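Local coordinates for protein catalase (Pseudomonas syringae, PDB 1M7S) that decomposes hydrogen peroxide into water and oxygen with the help of a heme group, protecting the cell from peroxide damage, at residues 129-134 with 138-143; 165-170 with 274-279; 321-326 with 404-409. All coordinates share one frame; numbering follows the deposited sequence.

Contact 1: 129-134 with 138-143. With HEM (protoporphyrin IX containing Fe), chain E.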
loop_
_atom_site.group_PDB
_atom_site.type_symbol
_atom_site.label_atom_id
_atom_site.label_comp_id
_atom_site.label_asym_id
_atom_site.label_seq_id
_atom_site.Cartn_x
_atom_site.Cartn_y
_atom_site.Cartn_z
ATOM N N PHE A 129 -21.858 -10.053 23.957
ATOM C CA PHE A 129 -21.790 -9.180 22.773
ATOM C C PHE A 129 -23.184 -8.994 22.191
ATOM O O PHE A 129 -24.153 -9.607 22.684
ATOM C CB PHE A 129 -20.856 -9.830 21.749
ATOM C CG PHE A 129 -20.286 -8.775 20.834
ATOM C CD1 PHE A 129 -20.539 -8.815 19.465
ATOM C CD2 PHE A 129 -19.505 -7.759 21.357
ATOM C CE1 PHE A 129 -19.998 -7.839 18.659
ATOM C CE2 PHE A 129 -18.973 -6.774 20.544
ATOM C CZ PHE A 129 -19.235 -6.816 19.184
ATOM N N PHE A 130 -23.355 -8.070 21.265
ATOM C CA PHE A 130 -24.672 -7.776 20.726
ATOM C C PHE A 130 -25.127 -8.816 19.729
ATOM O O PHE A 130 -26.354 -8.890 19.510
ATOM C CB PHE A 130 -24.643 -6.402 20.038
ATOM C CG PHE A 130 -24.021 -5.325 20.903
ATOM C CD1 PHE A 130 -22.679 -4.993 20.793
ATOM C CD2 PHE A 130 -24.835 -4.571 21.727
ATOM C CE1 PHE A 130 -22.138 -3.981 21.575
ATOM C CE2 PHE A 130 -24.318 -3.542 22.495
ATOM C CZ PHE A 130 -22.966 -3.254 22.435
ATOM N N ILE A 131 -24.178 -9.460 19.027
ATOM C CA ILE A 131 -24.641 -10.386 17.985
ATOM C C ILE A 131 -24.014 -11.765 18.201
ATOM O O ILE A 131 -23.122 -11.806 19.045
ATOM C CB ILE A 131 -24.256 -9.888 16.576
ATOM C CG1 ILE A 131 -22.773 -9.555 16.532
ATOM C CG2 ILE A 131 -25.155 -8.722 16.184
ATOM C CD1 ILE A 131 -22.216 -9.258 15.122
ATOM N N ARG A 132 -24.516 -12.803 17.516
ATOM C CA ARG A 132 -23.915 -14.112 17.816
ATOM C C ARG A 132 -23.293 -14.795 16.629
ATOM O O ARG A 132 -22.942 -15.990 16.772
ATOM C CB ARG A 132 -25.033 -14.990 18.445
ATOM C CG ARG A 132 -26.253 -15.106 17.544
ATOM C CD ARG A 132 -27.230 -16.133 18.061
ATOM N NE ARG A 132 -27.741 -15.993 19.415
ATOM C CZ ARG A 132 -29.040 -15.781 19.649
ATOM N NH1 ARG A 132 -29.457 -15.778 20.912
ATOM N NH2 ARG A 132 -29.875 -15.554 18.614
ATOM N N ASP A 133 -23.269 -14.117 15.456
ATOM C CA ASP A 133 -22.664 -14.752 14.287
ATOM C C ASP A 133 -21.826 -13.692 13.606
ATOM O O ASP A 133 -22.358 -12.605 13.394
ATOM C CB ASP A 133 -23.718 -15.388 13.351
ATOM C CG ASP A 133 -23.127 -16.222 12.241
ATOM O OD1 ASP A 133 -22.184 -15.735 11.548
ATOM O OD2 ASP A 133 -23.557 -17.398 11.958
ATOM N N ALA A 134 -20.579 -13.944 13.291
ATOM C CA ALA A 134 -19.681 -12.963 12.672
ATOM C C ALA A 134 -20.108 -12.504 11.301
ATOM O O ALA A 134 -19.724 -11.382 10.924
ATOM C CB ALA A 134 -18.255 -13.515 12.631
ATOM N N PRO A 138 -19.952 -6.733 10.220
ATOM C CA PRO A 138 -19.850 -5.551 9.374
ATOM C C PRO A 138 -21.147 -4.764 9.407
ATOM O O PRO A 138 -21.106 -3.558 9.567
ATOM C CB PRO A 138 -19.478 -6.029 7.958
ATOM C CG PRO A 138 -18.727 -7.304 8.374
ATOM C CD PRO A 138 -19.653 -7.953 9.462
ATOM N N ASP A 139 -22.294 -5.456 9.395
ATOM C CA ASP A 139 -23.589 -4.757 9.433
ATOM C C ASP A 139 -23.765 -4.017 10.764
ATOM O O ASP A 139 -24.154 -2.857 10.817
ATOM C CB ASP A 139 -24.768 -5.720 9.294
ATOM C CG ASP A 139 -24.694 -6.478 7.978
ATOM O OD1 ASP A 139 -24.524 -7.729 7.980
ATOM O OD2 ASP A 139 -24.802 -5.755 6.961
ATOM N N MET A 140 -23.486 -4.732 11.853
ATOM C CA MET A 140 -23.569 -4.176 13.207
ATOM C C MET A 140 -22.674 -2.967 13.395
ATOM O O MET A 140 -23.115 -1.894 13.826
ATOM C CB MET A 140 -23.231 -5.276 14.257
ATOM C CG MET A 140 -23.551 -4.722 15.674
ATOM S SD MET A 140 -22.514 -5.585 16.880
ATOM C CE MET A 140 -20.873 -4.998 16.410
ATOM N N VAL A 141 -21.388 -3.053 13.013
ATOM C CA VAL A 141 -20.495 -1.883 13.113
ATOM C C VAL A 141 -21.042 -0.759 12.240
ATOM O O VAL A 141 -21.068 0.379 12.693
ATOM C CB VAL A 141 -19.077 -2.222 12.656
ATOM C CG1 VAL A 141 -18.179 -0.999 12.601
ATOM C CG2 VAL A 141 -18.500 -3.292 13.626
ATOM N N HIS A 142 -21.375 -1.039 10.980
ATOM C CA HIS A 142 -21.896 0.064 10.138
ATOM C C HIS A 142 -23.099 0.746 10.768
ATOM O O HIS A 142 -23.202 2.008 10.703
ATOM C CB HIS A 142 -22.325 -0.527 8.765
ATOM C CG HIS A 142 -21.145 -0.914 7.909
ATOM N ND1 HIS A 142 -21.267 -1.381 6.627
ATOM C CD2 HIS A 142 -19.815 -0.871 8.167
ATOM C CE1 HIS A 142 -20.051 -1.635 6.138
ATOM N NE2 HIS A 142 -19.157 -1.310 7.048
ATOM N N ALA A 143 -23.996 0.025 11.392
ATOM C CA ALA A 143 -25.153 0.607 12.072
ATOM C C ALA A 143 -24.770 1.422 13.293
ATOM O O ALA A 143 -25.441 2.415 13.526
ATOM C CB ALA A 143 -26.183 -0.450 12.460
HETATM C CHA HEM E . -10.494 -5.102 17.262
HETATM C CHB HEM E . -12.813 -7.168 20.974
HETATM C CHC HEM E . -16.030 -9.052 17.898
HETATM C CHD HEM E . -13.157 -7.818 14.175
HETATM C C1A HEM E . -10.863 -5.496 18.527
HETATM C C2A HEM E . -10.174 -5.075 19.770
HETATM C C3A HEM E . -10.814 -5.644 20.790
HETATM C C4A HEM E . -11.920 -6.410 20.239
HETATM C CMA HEM E . -10.500 -5.570 22.291
HETATM C CAA HEM E . -8.937 -4.162 19.748
HETATM C CBA HEM E . -7.574 -4.910 19.932
HETATM C CGA HEM E . -6.449 -3.852 20.094
HETATM O O1A HEM E . -5.656 -3.831 19.121
HETATM O O2A HEM E . -6.506 -3.249 21.184
HETATM C C1B HEM E . -13.866 -7.885 20.473
HETATM C C2B HEM E . -14.761 -8.736 21.247
HETATM C C3B HEM E . -15.667 -9.249 20.388
HETATM C C4B HEM E . -15.351 -8.749 19.078
HETATM C CMB HEM E . -14.643 -8.931 22.764
HETATM C CAB HEM E . -16.860 -10.176 20.624
HETATM C CBB HEM E . -16.938 -11.032 21.624
HETATM C C1C HEM E . -15.466 -8.970 16.651
HETATM C C2C HEM E . -15.917 -9.699 15.487
HETATM C C3C HEM E . -15.111 -9.382 14.465
HETATM C C4C HEM E . -14.166 -8.402 14.959
HETATM C CMC HEM E . -17.078 -10.729 15.451
HETATM C CAC HEM E . -15.105 -9.865 13.002
HETATM C CBC HEM E . -15.364 -11.131 12.631
HETATM C C1D HEM E . -12.231 -6.911 14.706
HETATM C C2D HEM E . -11.233 -6.207 13.918
HETATM C C3D HEM E . -10.501 -5.465 14.753
HETATM C C4D HEM E . -11.017 -5.679 16.088
HETATM C CMD HEM E . -11.142 -6.357 12.390
HETATM C CAD HEM E . -9.299 -4.536 14.416
HETATM C CBD HEM E . -7.962 -5.324 14.663
HETATM C CGD HEM E . -6.723 -4.591 14.180
HETATM O O1D HEM E . -5.624 -4.920 14.750
HETATM O O2D HEM E . -6.751 -3.739 13.259
HETATM N NA HEM E . -11.941 -6.259 18.872
HETATM N NB HEM E . -14.232 -7.925 19.143
HETATM N NC HEM E . -14.410 -8.158 16.298
HETATM N ND HEM E . -12.031 -6.599 16.036
HETATM FE FE HEM E . -13.116 -7.291 17.580
HETATM O O HOH W 1 -14.976 -5.648 18.008
#
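The sulfur of M140 is met by three consecutive side chains of the loop 129-134, and the contact between loop and helix is largely apolar, with no hydrogen bond across it. Its Met-aromatic component has two parts. SD of M140 lies 4.7 Å from the centroid of the F129 ring and 5.0 Å from that of the F130 ring, oblique to both. A bend at chi3 (67°) turns the methyl toward F129, where CE of M140 stands 3.7 Å from CZ of F129.

The aliphatic component comes from I131, whose CG1 touches M140 SD at 4.0 Å. The loop backbone adds one touch, A134 O against the ring carbon CD of P138.

Heme packing forms the third group. One face of the F129 ring takes the vinyl carbon CAB of the heme, 3.6 Å above the ring plane and toward its rim, while CD1 of F130 lies over the centre of the opposite face. The ring is thus sandwiched at the wall of the heme pocket, close to the predicted active-site residue N124. A134 CB touches heme CBC at 3.7 Å.

The loop follows strand 117-124 and leads into helix 137-144; helix 155-163 packs on M140, helix 169-176 on F130, and helix 323-339 on F129 and I131.

Contact 2: 165-170 with 274-279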
loop_
_atom_site.group_PDB
_atom_site.type_symbol
_atom_site.label_atom_id
_atom_site.label_comp_id
_atom_site.label_asym_id
_atom_site.label_seq_id
_atom_site.Cartn_x
_atom_site.Cartn_y
_atom_site.Cartn_z
ATOM N N VAL A 165 -32.867 -7.734 15.646
ATOM C CA VAL A 165 -31.877 -8.499 16.404
ATOM C C VAL A 165 -32.188 -8.560 17.892
ATOM O O VAL A 165 -31.590 -7.936 18.764
ATOM C CB VAL A 165 -30.486 -7.828 16.189
ATOM C CG1 VAL A 165 -29.361 -8.702 16.793
ATOM C CG2 VAL A 165 -30.138 -7.607 14.716
ATOM N N PRO A 166 -33.153 -9.379 18.291
ATOM C CA PRO A 166 -33.620 -9.576 19.642
ATOM C C PRO A 166 -32.508 -10.139 20.555
ATOM O O PRO A 166 -32.491 -9.829 21.776
ATOM C CB PRO A 166 -34.831 -10.573 19.573
ATOM C CG PRO A 166 -34.636 -11.222 18.230
ATOM C CD PRO A 166 -33.866 -10.252 17.339
ATOM N N GLU A 167 -31.521 -10.797 19.953
ATOM C CA GLU A 167 -30.368 -11.286 20.716
ATOM C C GLU A 167 -29.469 -10.166 21.240
ATOM O O GLU A 167 -28.680 -10.394 22.188
ATOM C CB GLU A 167 -29.592 -12.329 19.937
ATOM C CG GLU A 167 -28.913 -11.765 18.679
ATOM C CD GLU A 167 -29.794 -11.991 17.433
ATOM O OE1 GLU A 167 -29.152 -12.267 16.376
ATOM O OE2 GLU A 167 -31.060 -11.816 17.509
ATOM N N ALA A 168 -29.566 -8.931 20.728
ATOM C CA ALA A 168 -28.800 -7.790 21.263
ATOM C C ALA A 168 -29.329 -7.127 22.538
ATOM O O ALA A 168 -28.645 -6.337 23.186
ATOM C CB ALA A 168 -28.793 -6.705 20.215
ATOM N N THR A 169 -30.474 -7.604 23.047
ATOM C CA THR A 169 -31.122 -6.997 24.194
ATOM C C THR A 169 -30.243 -6.981 25.431
ATOM O O THR A 169 -30.124 -5.938 26.112
ATOM C CB THR A 169 -32.484 -7.665 24.495
ATOM O OG1 THR A 169 -33.211 -7.672 23.264
ATOM C CG2 THR A 169 -33.365 -6.985 25.550
ATOM N N ARG A 170 -29.602 -8.110 25.753
ATOM C CA ARG A 170 -28.793 -8.090 27.009
ATOM C C ARG A 170 -27.630 -7.121 26.879
ATOM O O ARG A 170 -27.376 -6.318 27.793
ATOM C CB ARG A 170 -28.294 -9.544 27.220
ATOM C CG ARG A 170 -27.538 -9.692 28.563
ATOM C CD ARG A 170 -26.700 -10.992 28.562
ATOM N NE ARG A 170 -26.279 -11.155 29.960
ATOM C CZ ARG A 170 -25.364 -10.525 30.703
ATOM N NH1 ARG A 170 -24.489 -9.659 30.232
ATOM N NH2 ARG A 170 -25.342 -10.876 31.993
ATOM N N ASP A 274 -23.215 -19.385 22.776
ATOM C CA ASP A 274 -23.860 -18.177 22.244
ATOM C C ASP A 274 -23.203 -16.944 22.897
ATOM O O ASP A 274 -23.176 -16.799 24.129
ATOM C CB ASP A 274 -25.339 -18.222 22.614
ATOM C CG ASP A 274 -26.176 -17.034 22.291
ATOM O OD1 ASP A 274 -27.398 -17.089 22.620
ATOM O OD2 ASP A 274 -25.583 -16.078 21.736
ATOM N N ALA A 275 -22.510 -16.108 22.097
ATOM C CA ALA A 275 -21.805 -14.941 22.629
ATOM C C ALA A 275 -22.654 -13.896 23.319
ATOM O O ALA A 275 -22.153 -12.945 23.959
ATOM C CB ALA A 275 -20.995 -14.336 21.477
ATOM N N THR A 276 -24.002 -13.958 23.194
ATOM C CA THR A 276 -24.893 -13.099 23.922
ATOM C C THR A 276 -25.253 -13.630 25.304
ATOM O O THR A 276 -26.016 -12.985 26.027
ATOM C CB THR A 276 -26.210 -12.857 23.130
ATOM O OG1 THR A 276 -27.026 -14.050 23.027
ATOM C CG2 THR A 276 -25.818 -12.260 21.802
ATOM N N LYS A 277 -24.525 -14.663 25.806
ATOM C CA LYS A 277 -24.865 -15.220 27.087
ATOM C C LYS A 277 -23.698 -15.354 28.057
ATOM O O LYS A 277 -22.569 -15.668 27.668
ATOM C CB LYS A 277 -25.358 -16.710 26.849
ATOM C CG LYS A 277 -26.636 -16.852 26.026
ATOM C CD LYS A 277 -27.864 -16.353 26.803
ATOM C CE LYS A 277 -29.139 -16.612 26.000
ATOM N NZ LYS A 277 -29.136 -15.600 24.873
ATOM N N ILE A 278 -24.026 -15.133 29.326
ATOM C CA ILE A 278 -23.064 -15.443 30.393
ATOM C C ILE A 278 -23.427 -16.865 30.882
ATOM O O ILE A 278 -24.450 -17.392 30.462
ATOM C CB ILE A 278 -23.148 -14.481 31.578
ATOM C CG1 ILE A 278 -24.514 -14.493 32.277
ATOM C CG2 ILE A 278 -22.848 -13.045 31.123
ATOM C CD1 ILE A 278 -24.417 -13.938 33.702
ATOM N N TRP A 279 -22.629 -17.463 31.739
ATOM C CA TRP A 279 -22.994 -18.772 32.314
ATOM C C TRP A 279 -23.262 -18.499 33.808
ATOM O O TRP A 279 -22.313 -18.400 34.584
ATOM C CB TRP A 279 -21.829 -19.733 32.179
ATOM C CG TRP A 279 -21.406 -20.134 30.803
ATOM C CD1 TRP A 279 -22.071 -19.948 29.614
ATOM C CD2 TRP A 279 -20.251 -20.922 30.487
ATOM N NE1 TRP A 279 -21.377 -20.525 28.580
ATOM C CE2 TRP A 279 -20.248 -21.135 29.105
ATOM C CE3 TRP A 279 -19.195 -21.431 31.272
ATOM C CZ2 TRP A 279 -19.241 -21.821 28.447
ATOM C CZ3 TRP A 279 -18.205 -22.150 30.607
ATOM C CH2 TRP A 279 -18.208 -22.330 29.225
HETATM O O HOH W 2 -29.927 -13.442 23.022
#
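T276 turns its methyl group, CG2, toward the backbone carbonyl of E167, with CG2 3.4 Å from E167 O, and its own carbonyl meets the aliphatic part of R170, where R170 CD lies 3.3 Å from T276 O. The third point of touch is made by I278. Its CG2 sits 3.4 Å above one face of the R170 guanidinium, offset toward the rim on the NH2 side, and its CD1 also approaches NH2. The two side chains cross at about a right angle, a branched aliphatic group laid over a flat cation.

R170 gets there by length: CG is trans to the backbone N (chi1 -175°) and the chain stays extended to NE, carrying the guanidinium past T276 to I278. The polar end is held from outside, by T128 at NH1 and, weakly, by Q414 at NE.

T276 is positioned by D274. OD2 of D274 accepts both T276 N, at 3.0 Å, and T276 OG1, at 2.8 Å, and the two donors come from the same face of the carboxylate. This grip fixes the rotation of T276 and so aims CG2 at E167. A water gives T276 OG1 a hydrogen bond and reaches E167 O only weakly. On the other oxygen of D274, K277 NZ forms a salt bridge, with R132 as a second basic partner; both charges would probably favour the ionised carboxylate.

Beyond these, T169 OG1, at the first residue of helix 169-176, bonds back to P166 O at 2.7 Å, an oxygen that also accepts T169 N. The D274 pattern is an Asx turn coinciding with a type I beta turn from D274 to K277, here within the loop that links strands 252-260 and 284-295 of the antiparallel sheet and packs against the start of a helix.

Contact 3: 321-326 with 404-409; sequences EDRLLQ and AKITRE. With HEM (protoporphyrin IX containing Fe), chain E.
At the start of helix 323-339, the helix that carries Y332, the axial heme-iron ligand by similarity to other catalases, the first-turn residue R323 reaches out to the loop that precedes helix 413-421. NH1 of R323 gives a hydrogen bond to A404 O, 2.7 Å long with an angle of 153° at the hydrogen. The acceptor lies at the edge of the guanidinium, 15° out of its plane. Over one face of the same group sits CG2 of I406, 3.8 Å above the plane and centred, so that the cation is gripped at its rim and covered by a methyl. With CG opposite the carbonyl carbon (chi1 -68°) and the chain extended from CG to NE, R323 spans the gap as a nearly straight arm. Its NH2 donates to A23 O of the second subunit, which ties this contact to the tetramer interface, and also to a water that bonds on to K405 O.

The arm leaves from a capped helix. D322 is the N-cap: its OD1 accepts L324 N at 2.9 Å and L325 N at 3.1 Å, the former nearly along the C-O axis and the latter from above the carboxylate plane. The other oxygen, OD2, is bonded to H194 of strand 190-199. One residue beyond R323, L324 turns to the heme, with its CD1 3.4 Å from the methyl CMC.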
loop_
_atom_site.group_PDB
_atom_site.type_symbol
_atom_site.label_atom_id
_atom_site.label_comp_id
_atom_site.label_asym_id
_atom_site.label_seq_id
_atom_site.Cartn_x
_atom_site.Cartn_y
_atom_site.Cartn_z
ATOM N N GLU A 321 -16.615 -23.514 18.999
ATOM C CA GLU A 321 -17.488 -23.386 17.858
ATOM C C GLU A 321 -18.460 -22.238 17.968
ATOM O O GLU A 321 -19.378 -22.115 17.137
ATOM C CB GLU A 321 -18.261 -24.726 17.621
ATOM C CG GLU A 321 -17.279 -25.876 17.268
ATOM C CD GLU A 321 -16.458 -26.328 18.470
ATOM O OE1 GLU A 321 -16.890 -26.354 19.661
ATOM O OE2 GLU A 321 -15.244 -26.641 18.293
ATOM N N ASP A 322 -18.245 -21.298 18.901
ATOM C CA ASP A 322 -19.051 -20.089 19.012
ATOM C C ASP A 322 -18.919 -19.425 17.646
ATOM O O ASP A 322 -17.799 -19.126 17.196
ATOM C CB ASP A 322 -18.456 -19.214 20.124
ATOM C CG ASP A 322 -18.937 -17.805 20.277
ATOM O OD1 ASP A 322 -19.259 -17.140 19.264
ATOM O OD2 ASP A 322 -19.017 -17.334 21.451
ATOM N N ARG A 323 -20.048 -19.182 16.988
ATOM C CA ARG A 323 -19.991 -18.644 15.653
ATOM C C ARG A 323 -19.499 -17.219 15.477
ATOM O O ARG A 323 -19.052 -16.898 14.361
ATOM C CB ARG A 323 -21.421 -18.730 15.044
ATOM C CG ARG A 323 -21.713 -20.212 14.849
ATOM C CD ARG A 323 -23.122 -20.334 14.250
ATOM N NE ARG A 323 -23.579 -21.733 14.337
ATOM C CZ ARG A 323 -24.840 -22.067 13.965
ATOM N NH1 ARG A 323 -25.687 -21.179 13.500
ATOM N NH2 ARG A 323 -25.164 -23.352 14.029
ATOM N N LEU A 324 -19.479 -16.418 16.505
ATOM C CA LEU A 324 -18.913 -15.087 16.454
ATOM C C LEU A 324 -17.389 -15.219 16.526
ATOM O O LEU A 324 -16.620 -14.563 15.796
ATOM C CB LEU A 324 -19.446 -14.311 17.686
ATOM C CG LEU A 324 -19.209 -12.804 17.602
ATOM C CD1 LEU A 324 -19.974 -12.211 16.429
ATOM C CD2 LEU A 324 -19.615 -12.174 18.926
ATOM N N LEU A 325 -16.952 -16.118 17.447
ATOM C CA LEU A 325 -15.510 -16.326 17.595
ATOM C C LEU A 325 -14.836 -16.850 16.333
ATOM O O LEU A 325 -13.703 -16.455 15.981
ATOM C CB LEU A 325 -15.161 -17.321 18.700
ATOM C CG LEU A 325 -13.662 -17.634 18.931
ATOM C CD1 LEU A 325 -12.754 -16.427 19.135
ATOM C CD2 LEU A 325 -13.586 -18.578 20.150
ATOM N N GLN A 326 -15.461 -17.824 15.675
ATOM C CA GLN A 326 -14.975 -18.410 14.450
ATOM C C GLN A 326 -14.601 -17.321 13.441
ATOM O O GLN A 326 -13.531 -17.359 12.818
ATOM C CB GLN A 326 -16.024 -19.372 13.870
ATOM C CG GLN A 326 -16.258 -20.631 14.753
ATOM C CD GLN A 326 -15.184 -21.649 14.380
ATOM O OE1 GLN A 326 -14.964 -21.922 13.219
ATOM N NE2 GLN A 326 -14.485 -22.239 15.372
ATOM N N ALA A 404 -28.002 -22.043 9.361
ATOM C CA ALA A 404 -29.233 -21.978 10.162
ATOM C C ALA A 404 -28.900 -21.479 11.561
ATOM O O ALA A 404 -27.838 -21.827 12.086
ATOM C CB ALA A 404 -29.902 -23.378 10.201
ATOM N N LYS A 405 -29.800 -20.681 12.110
ATOM C CA LYS A 405 -29.541 -20.146 13.450
ATOM C C LYS A 405 -29.409 -21.230 14.504
ATOM O O LYS A 405 -29.915 -22.362 14.395
ATOM C CB LYS A 405 -30.690 -19.184 13.827
ATOM C CG LYS A 405 -32.021 -19.891 13.630
ATOM C CD LYS A 405 -33.068 -19.566 14.699
ATOM C CE LYS A 405 -33.391 -20.875 15.414
ATOM N NZ LYS A 405 -33.913 -20.801 16.798
ATOM N N ILE A 406 -28.713 -20.876 15.614
ATOM C CA ILE A 406 -28.577 -21.871 16.679
ATOM C C ILE A 406 -29.963 -22.215 17.188
ATOM O O ILE A 406 -30.861 -21.393 17.064
ATOM C CB ILE A 406 -27.731 -21.375 17.861
ATOM C CG1 ILE A 406 -28.216 -20.015 18.358
ATOM C CG2 ILE A 406 -26.267 -21.400 17.389
ATOM C CD1 ILE A 406 -27.463 -19.611 19.666
ATOM N N THR A 407 -30.107 -23.393 17.797
ATOM C CA THR A 407 -31.426 -23.868 18.177
ATOM C C THR A 407 -31.979 -23.420 19.515
ATOM O O THR A 407 -33.141 -23.767 19.823
ATOM C CB THR A 407 -31.409 -25.417 18.178
ATOM O OG1 THR A 407 -30.345 -25.911 19.008
ATOM C CG2 THR A 407 -31.218 -25.932 16.765
ATOM N N ARG A 408 -31.209 -22.830 20.401
ATOM C CA ARG A 408 -31.711 -22.321 21.666
ATOM C C ARG A 408 -31.394 -20.812 21.687
ATOM O O ARG A 408 -30.194 -20.544 21.521
ATOM C CB ARG A 408 -30.935 -22.967 22.834
ATOM C CG ARG A 408 -31.387 -24.402 23.101
ATOM C CD ARG A 408 -30.441 -25.071 24.117
ATOM N NE ARG A 408 -29.139 -25.342 23.503
ATOM C CZ ARG A 408 -28.081 -25.912 24.020
ATOM N NH1 ARG A 408 -28.085 -26.293 25.280
ATOM N NH2 ARG A 408 -26.965 -26.061 23.287
ATOM N N GLU A 409 -32.363 -19.915 21.699
ATOM C CA GLU A 409 -31.933 -18.486 21.697
ATOM C C GLU A 409 -32.041 -17.774 23.026
ATOM O O GLU A 409 -31.197 -16.902 23.329
ATOM C CB GLU A 409 -32.838 -17.773 20.688
ATOM C CG GLU A 409 -32.533 -18.125 19.227
ATOM C CD GLU A 409 -33.210 -17.090 18.344
ATOM O OE1 GLU A 409 -32.751 -15.924 18.209
ATOM O OE2 GLU A 409 -34.274 -17.461 17.786
HETATM C CHA HEM E . -10.494 -5.102 17.262
HETATM C CHB HEM E . -12.813 -7.168 20.974
HETATM C CHC HEM E . -16.030 -9.052 17.898
HETATM C CHD HEM E . -13.157 -7.818 14.175
HETATM C C1A HEM E . -10.863 -5.496 18.527
HETATM C C2A HEM E . -10.174 -5.075 19.770
HETATM C C3A HEM E . -10.814 -5.644 20.790
HETATM C C4A HEM E . -11.920 -6.410 20.239
HETATM C CMA HEM E . -10.500 -5.570 22.291
HETATM C CAA HEM E . -8.937 -4.162 19.748
HETATM C CBA HEM E . -7.574 -4.910 19.932
HETATM C CGA HEM E . -6.449 -3.852 20.094
HETATM O O1A HEM E . -5.656 -3.831 19.121
HETATM O O2A HEM E . -6.506 -3.249 21.184
HETATM C C1B HEM E . -13.866 -7.885 20.473
HETATM C C2B HEM E . -14.761 -8.736 21.247
HETATM C C3B HEM E . -15.667 -9.249 20.388
HETATM C C4B HEM E . -15.351 -8.749 19.078
HETATM C CMB HEM E . -14.643 -8.931 22.764
HETATM C CAB HEM E . -16.860 -10.176 20.624
HETATM C CBB HEM E . -16.938 -11.032 21.624
HETATM C C1C HEM E . -15.466 -8.970 16.651
HETATM C C2C HEM E . -15.917 -9.699 15.487
HETATM C C3C HEM E . -15.111 -9.382 14.465
HETATM C C4C HEM E . -14.166 -8.402 14.959
HETATM C CMC HEM E . -17.078 -10.729 15.451
HETATM C CAC HEM E . -15.105 -9.865 13.002
HETATM C CBC HEM E . -15.364 -11.131 12.631
HETATM C C1D HEM E . -12.231 -6.911 14.706
HETATM C C2D HEM E . -11.233 -6.207 13.918
HETATM C C3D HEM E . -10.501 -5.465 14.753
HETATM C C4D HEM E . -11.017 -5.679 16.088
HETATM C CMD HEM E . -11.142 -6.357 12.390
HETATM C CAD HEM E . -9.299 -4.536 14.416
HETATM C CBD HEM E . -7.962 -5.324 14.663
HETATM C CGD HEM E . -6.723 -4.591 14.180
HETATM O O1D HEM E . -5.624 -4.920 14.750
HETATM O O2D HEM E . -6.751 -3.739 13.259
HETATM N NA HEM E . -11.941 -6.259 18.872
HETATM N NB HEM E . -14.232 -7.925 19.143
HETATM N NC HEM E . -14.410 -8.158 16.298
HETATM N ND HEM E . -12.031 -6.599 16.036
HETATM FE FE HEM E . -13.116 -7.291 17.580
HETATM O O HOH W 3 -28.175 -24.500 14.180
HETATM O O HOH W 1 -14.976 -5.648 18.008
#

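Along the chain the three contacts follow in series, each closing before the next opens, yet their centres lie within 11 to 13 Å of one another on one side of the chain's centre. R132 joins them: from contact 1 it forms salt bridges to D274 of contact 2 and E409 of contact 3. K277 of contact 2 also reaches the backbone of E409, and A275 bonds through its backbone to F129. Contacts 1 and 3 share the heme and meet the second subunit, while contact 2 touches no other chain. Loops around the antiparallel sheet, the starts of helices 169-176 and 323-339, and the segment leading to the C-terminal helices are thus brought together beside the heme pocket.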